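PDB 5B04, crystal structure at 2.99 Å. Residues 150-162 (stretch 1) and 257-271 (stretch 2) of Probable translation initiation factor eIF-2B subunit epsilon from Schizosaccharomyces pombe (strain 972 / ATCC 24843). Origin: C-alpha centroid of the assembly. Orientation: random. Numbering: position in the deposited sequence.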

# COMPACT_ATOMS: atom_id res chain seq x y z
N ASP I 150 -42.93 38.67 -28.40
CA ASP I 150 -42.62 39.95 -29.03
C ASP I 150 -42.17 39.76 -30.47
O ASP I 150 -41.04 39.34 -30.73
CB ASP I 150 -41.55 40.70 -28.23
CG ASP I 150 -41.57 42.19 -28.51
OD1 ASP I 150 -41.94 42.59 -29.64
OD2 ASP I 150 -41.21 42.97 -27.60
N LYS I 151 -43.05 40.08 -31.40
CA LYS I 151 -42.76 39.94 -32.82
C LYS I 151 -41.92 41.11 -33.34
O LYS I 151 -41.52 41.13 -34.50
CB LYS I 151 -44.05 39.82 -33.63
CG LYS I 151 -45.01 38.76 -33.10
CD LYS I 151 -44.42 37.37 -33.21
CE LYS I 151 -45.33 36.33 -32.58
NZ LYS I 151 -44.76 34.95 -32.68
N ASN I 152 -41.67 42.09 -32.47
CA ASN I 152 -40.86 43.24 -32.84
C ASN I 152 -39.39 43.02 -32.53
O ASN I 152 -38.55 43.88 -32.80
CB ASN I 152 -41.37 44.50 -32.12
CG ASN I 152 -42.74 44.93 -32.61
OD1 ASN I 152 -43.05 44.82 -33.80
ND2 ASN I 152 -43.56 45.43 -31.70
N ALA I 153 -39.07 41.86 -31.97
CA ALA I 153 -37.68 41.44 -31.80
C ALA I 153 -37.18 40.90 -33.13
O ALA I 153 -37.47 39.76 -33.50
CB ALA I 153 -37.56 40.40 -30.70
N ILE I 154 -36.41 41.71 -33.84
CA ILE I 154 -36.08 41.42 -35.23
C ILE I 154 -34.84 40.54 -35.41
O ILE I 154 -34.89 39.55 -36.14
CB ILE I 154 -35.86 42.73 -36.02
CG1 ILE I 154 -37.15 43.55 -36.02
CG2 ILE I 154 -35.43 42.44 -37.44
CD1 ILE I 154 -38.36 42.76 -36.47
N MET I 155 -33.75 40.88 -34.75
CA MET I 155 -32.49 40.18 -34.98
C MET I 155 -31.67 39.95 -33.71
O MET I 155 -31.61 40.81 -32.83
CB MET I 155 -31.66 40.94 -36.02
CG MET I 155 -30.23 40.46 -36.19
SD MET I 155 -29.35 41.34 -37.50
CE MET I 155 -28.80 42.81 -36.64
N THR I 156 -31.06 38.77 -33.62
CA THR I 156 -30.15 38.46 -32.52
C THR I 156 -28.71 38.45 -33.02
O THR I 156 -28.35 37.67 -33.90
CB THR I 156 -30.47 37.09 -31.89
OG1 THR I 156 -31.75 37.16 -31.23
CG2 THR I 156 -29.41 36.71 -30.87
N MET I 157 -27.88 39.32 -32.45
CA MET I 157 -26.49 39.43 -32.86
C MET I 157 -25.57 38.53 -32.03
O MET I 157 -25.40 38.75 -30.83
CB MET I 157 -26.02 40.88 -32.76
CG MET I 157 -26.74 41.83 -33.70
SD MET I 157 -26.13 43.52 -33.60
CE MET I 157 -26.67 43.99 -31.96
N VAL I 158 -24.99 37.53 -32.67
CA VAL I 158 -24.05 36.63 -32.01
C VAL I 158 -22.67 37.27 -31.93
O VAL I 158 -22.07 37.62 -32.94
CB VAL I 158 -23.94 35.28 -32.75
CG1 VAL I 158 -22.78 34.46 -32.19
CG2 VAL I 158 -25.24 34.51 -32.65
N VAL I 159 -22.17 37.42 -30.71
CA VAL I 159 -20.86 38.02 -30.49
C VAL I 159 -19.99 37.13 -29.61
O VAL I 159 -20.48 36.20 -28.98
CB VAL I 159 -20.97 39.42 -29.84
CG1 VAL I 159 -21.63 40.40 -30.81
CG2 VAL I 159 -21.75 39.33 -28.54
N ARG I 160 -18.69 37.43 -29.57
CA ARG I 160 -17.75 36.63 -28.81
C ARG I 160 -17.06 37.46 -27.72
O ARG I 160 -16.53 38.53 -27.99
CB ARG I 160 -16.69 36.01 -29.73
CG ARG I 160 -15.75 35.04 -29.03
CD ARG I 160 -16.53 33.92 -28.37
NE ARG I 160 -15.66 32.83 -27.93
CZ ARG I 160 -15.12 32.75 -26.72
NH1 ARG I 160 -15.34 33.70 -25.83
NH2 ARG I 160 -14.35 31.71 -26.41
N GLU I 161 -17.09 36.95 -26.50
CA GLU I 161 -16.43 37.61 -25.38
C GLU I 161 -14.92 37.53 -25.55
O GLU I 161 -14.37 36.46 -25.79
CB GLU I 161 -16.86 36.99 -24.05
CG GLU I 161 -16.52 37.82 -22.83
CD GLU I 161 -16.92 37.15 -21.54
OE1 GLU I 161 -16.46 36.01 -21.29
OE2 GLU I 161 -17.70 37.74 -20.77
N ALA I 162 -14.24 38.67 -25.43
CA ALA I 162 -12.80 38.72 -25.59
C ALA I 162 -12.17 39.87 -24.81
O ALA I 162 -12.76 40.37 -23.85
CB ALA I 162 -12.44 38.84 -27.07
N LEU I 257 -39.20 51.79 -37.18
CA LEU I 257 -40.02 51.98 -36.01
C LEU I 257 -40.08 50.80 -35.08
O LEU I 257 -40.25 49.67 -35.50
CB LEU I 257 -41.43 52.30 -36.45
CG LEU I 257 -41.78 53.77 -36.50
CD1 LEU I 257 -41.34 54.38 -37.82
CD2 LEU I 257 -43.28 53.92 -36.31
N GLY I 258 -39.98 51.08 -33.79
CA GLY I 258 -40.45 50.17 -32.78
C GLY I 258 -39.96 48.75 -32.86
O GLY I 258 -40.73 47.83 -32.70
N LYS I 259 -38.67 48.57 -33.09
CA LYS I 259 -38.15 47.24 -33.23
C LYS I 259 -37.05 47.00 -32.24
O LYS I 259 -36.41 47.92 -31.78
CB LYS I 259 -37.66 47.03 -34.64
CG LYS I 259 -38.67 47.48 -35.65
CD LYS I 259 -40.01 46.84 -35.36
CE LYS I 259 -40.28 45.75 -36.37
NZ LYS I 259 -41.62 45.15 -36.17
N LYS I 260 -36.87 45.74 -31.88
CA LYS I 260 -35.98 45.38 -30.81
C LYS I 260 -34.83 44.60 -31.37
O LYS I 260 -35.01 43.70 -32.16
CB LYS I 260 -36.71 44.52 -29.81
CG LYS I 260 -37.37 45.28 -28.69
CD LYS I 260 -38.35 44.40 -27.94
CE LYS I 260 -39.29 45.21 -27.09
NZ LYS I 260 -39.81 46.36 -27.87
N ILE I 261 -33.62 44.95 -30.96
CA ILE I 261 -32.43 44.26 -31.41
C ILE I 261 -31.77 43.59 -30.20
O ILE I 261 -31.83 44.11 -29.09
CB ILE I 261 -31.45 45.24 -32.11
CG1 ILE I 261 -30.43 44.48 -32.94
CG2 ILE I 261 -30.78 46.18 -31.12
CD1 ILE I 261 -31.05 43.73 -34.07
N HIS I 262 -31.18 42.42 -30.42
CA HIS I 262 -30.67 41.63 -29.30
C HIS I 262 -29.25 41.09 -29.51
O HIS I 262 -28.80 40.93 -30.65
CB HIS I 262 -31.61 40.46 -29.01
CG HIS I 262 -32.86 40.86 -28.28
ND1 HIS I 262 -32.89 41.08 -26.92
CD2 HIS I 262 -34.12 41.09 -28.72
CE1 HIS I 262 -34.11 41.42 -26.55
NE2 HIS I 262 -34.87 41.44 -27.63
N CYS I 263 -28.57 40.82 -28.41
CA CYS I 263 -27.23 40.26 -28.43
C CYS I 263 -27.15 38.92 -27.72
O CYS I 263 -27.81 38.71 -26.69
CB CYS I 263 -26.23 41.23 -27.78
SG CYS I 263 -25.75 42.63 -28.81
N HIS I 264 -26.35 38.01 -28.26
CA HIS I 264 -26.01 36.79 -27.56
C HIS I 264 -24.50 36.72 -27.37
O HIS I 264 -23.75 36.57 -28.34
CB HIS I 264 -26.49 35.55 -28.31
CG HIS I 264 -26.09 34.26 -27.68
ND1 HIS I 264 -26.90 33.57 -26.80
CD2 HIS I 264 -24.94 33.54 -27.77
CE1 HIS I 264 -26.28 32.48 -26.40
NE2 HIS I 264 -25.09 32.43 -26.97
N VAL I 265 -24.05 36.84 -26.13
CA VAL I 265 -22.63 36.81 -25.83
C VAL I 265 -22.15 35.39 -25.58
O VAL I 265 -22.45 34.80 -24.55
CB VAL I 265 -22.29 37.68 -24.61
CG1 VAL I 265 -20.80 37.59 -24.29
CG2 VAL I 265 -22.70 39.13 -24.86
N ALA I 266 -21.43 34.84 -26.55
CA ALA I 266 -20.83 33.52 -26.40
C ALA I 266 -19.56 33.64 -25.56
O ALA I 266 -18.66 34.41 -25.88
CB ALA I 266 -20.52 32.91 -27.75
N LYS I 267 -19.50 32.87 -24.49
CA LYS I 267 -18.40 32.89 -23.58
C LYS I 267 -17.47 31.71 -23.78
O LYS I 267 -16.61 31.47 -22.97
CB LYS I 267 -18.93 32.90 -22.16
CG LYS I 267 -19.19 34.30 -21.65
CD LYS I 267 -20.48 34.41 -20.88
CE LYS I 267 -20.71 35.84 -20.44
NZ LYS I 267 -19.94 36.14 -19.21
N GLU I 268 -17.73 30.91 -24.78
CA GLU I 268 -16.97 29.71 -24.95
C GLU I 268 -16.74 29.60 -26.41
O GLU I 268 -17.12 30.47 -27.13
CB GLU I 268 -17.64 28.54 -24.28
CG GLU I 268 -18.62 28.88 -23.20
CD GLU I 268 -19.83 28.00 -23.28
OE1 GLU I 268 -19.67 26.78 -23.09
OE2 GLU I 268 -20.94 28.54 -23.54
N ASN I 269 -16.10 28.54 -26.84
CA ASN I 269 -15.84 28.35 -28.24
C ASN I 269 -14.97 29.32 -28.96
O ASN I 269 -13.99 29.79 -28.42
CB ASN I 269 -17.17 27.96 -28.86
CG ASN I 269 -17.82 26.82 -28.14
OD1 ASN I 269 -17.22 25.80 -27.92
ND2 ASN I 269 -19.08 26.98 -27.81
N TYR I 270 -15.37 29.65 -30.18
CA TYR I 270 -14.56 30.41 -31.10
C TYR I 270 -15.48 30.94 -32.13
O TYR I 270 -16.38 30.26 -32.54
CB TYR I 270 -13.41 29.69 -31.76
CG TYR I 270 -12.52 30.55 -32.60
CD1 TYR I 270 -11.68 31.44 -32.03
CD2 TYR I 270 -12.51 30.43 -33.95
CE1 TYR I 270 -10.86 32.21 -32.79
CE2 TYR I 270 -11.69 31.21 -34.72
CZ TYR I 270 -10.88 32.08 -34.13
OH TYR I 270 -10.07 32.85 -34.88
N ALA I 271 -15.25 32.15 -32.60
CA ALA I 271 -15.93 32.52 -33.83
C ALA I 271 -15.20 33.68 -34.47
O ALA I 271 -14.75 34.55 -33.78
CB ALA I 271 -17.36 32.92 -33.62

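What holds the two strands together? They run parallel, their axes 24° apart, and a ladder of backbone hydrogen bonds joins them. Lys-260 N donates to Asn-152 O at 2.7 Å, and Ile-154 N to Lys-260 O at 3.0 Å. Further along, His-262 N reaches Met-155 O at 2.9 Å, Met-157 N reaches His-262 O at 2.6 Å, and His-264 N reaches Met-157 O at 2.8 Å. Val-159 N to His-264 O (3.0 Å), Ala-266 N to Val-159 O (2.9 Å) and Glu-161 N to Ala-266 O (3.0 Å) complete the series. In the regular part, His-262, His-264 and Ala-266 each bond through both N and O to the residues flanking their partner, as a parallel sheet requires. The ladder is less regular near Ile-154, whose psi of -49° departs from the extended values of its neighbours.

Which side chains add charge or polarity at the two ends? At the start, Lys-259 NZ donates to Asn-152 OD1 at 2.8 Å, while Asp-150 OD2 forms a long salt bridge with Lys-260 NZ at 3.7 Å. Asp-150 also steadies its own turn, since its OD1 accepts a hydrogen bond from Asn-152 N at 2.9 Å. At the far end, Glu-161 OE2 and Lys-267 NZ make a salt bridge at 3.2 Å; the backbone N of Glu-161 is the donor of the last bond in the ladder.

How does Arg-160 engage the segment after the second strand? Its NH2 donates to Asn-269 O at 2.8 Å, with a nearly straight angle of 174°, and this acceptor lies near the guanidinium plane. Glu-268 O sits over one face of the group instead; although it is 2.9 Å from Arg-160 NE, the angle is too poor for a hydrogen bond. Arg-160 thus ties the loop back to the first strand, and it has more area covered by the opposing stretch than any other residue here.

What packs on the two faces of the sheet? One face carries Met-157, Val-159, Ile-261, Cys-263 and Val-265. Met-157 CE lies 3.9 Å from Ile-261 CG1 and 3.6 Å from Cys-263 SG, so one methyl group touches two neighbours on the adjacent strand. Val-159 CG2 meets Val-265 CG2 at 3.8 Å. The other face is more mixed: Ala-153 CB approaches the edge of the His-262 ring, 4.0 Å from His-262 CD2, and Thr-156 CG2 lies 4.1 Å from His-264 CB.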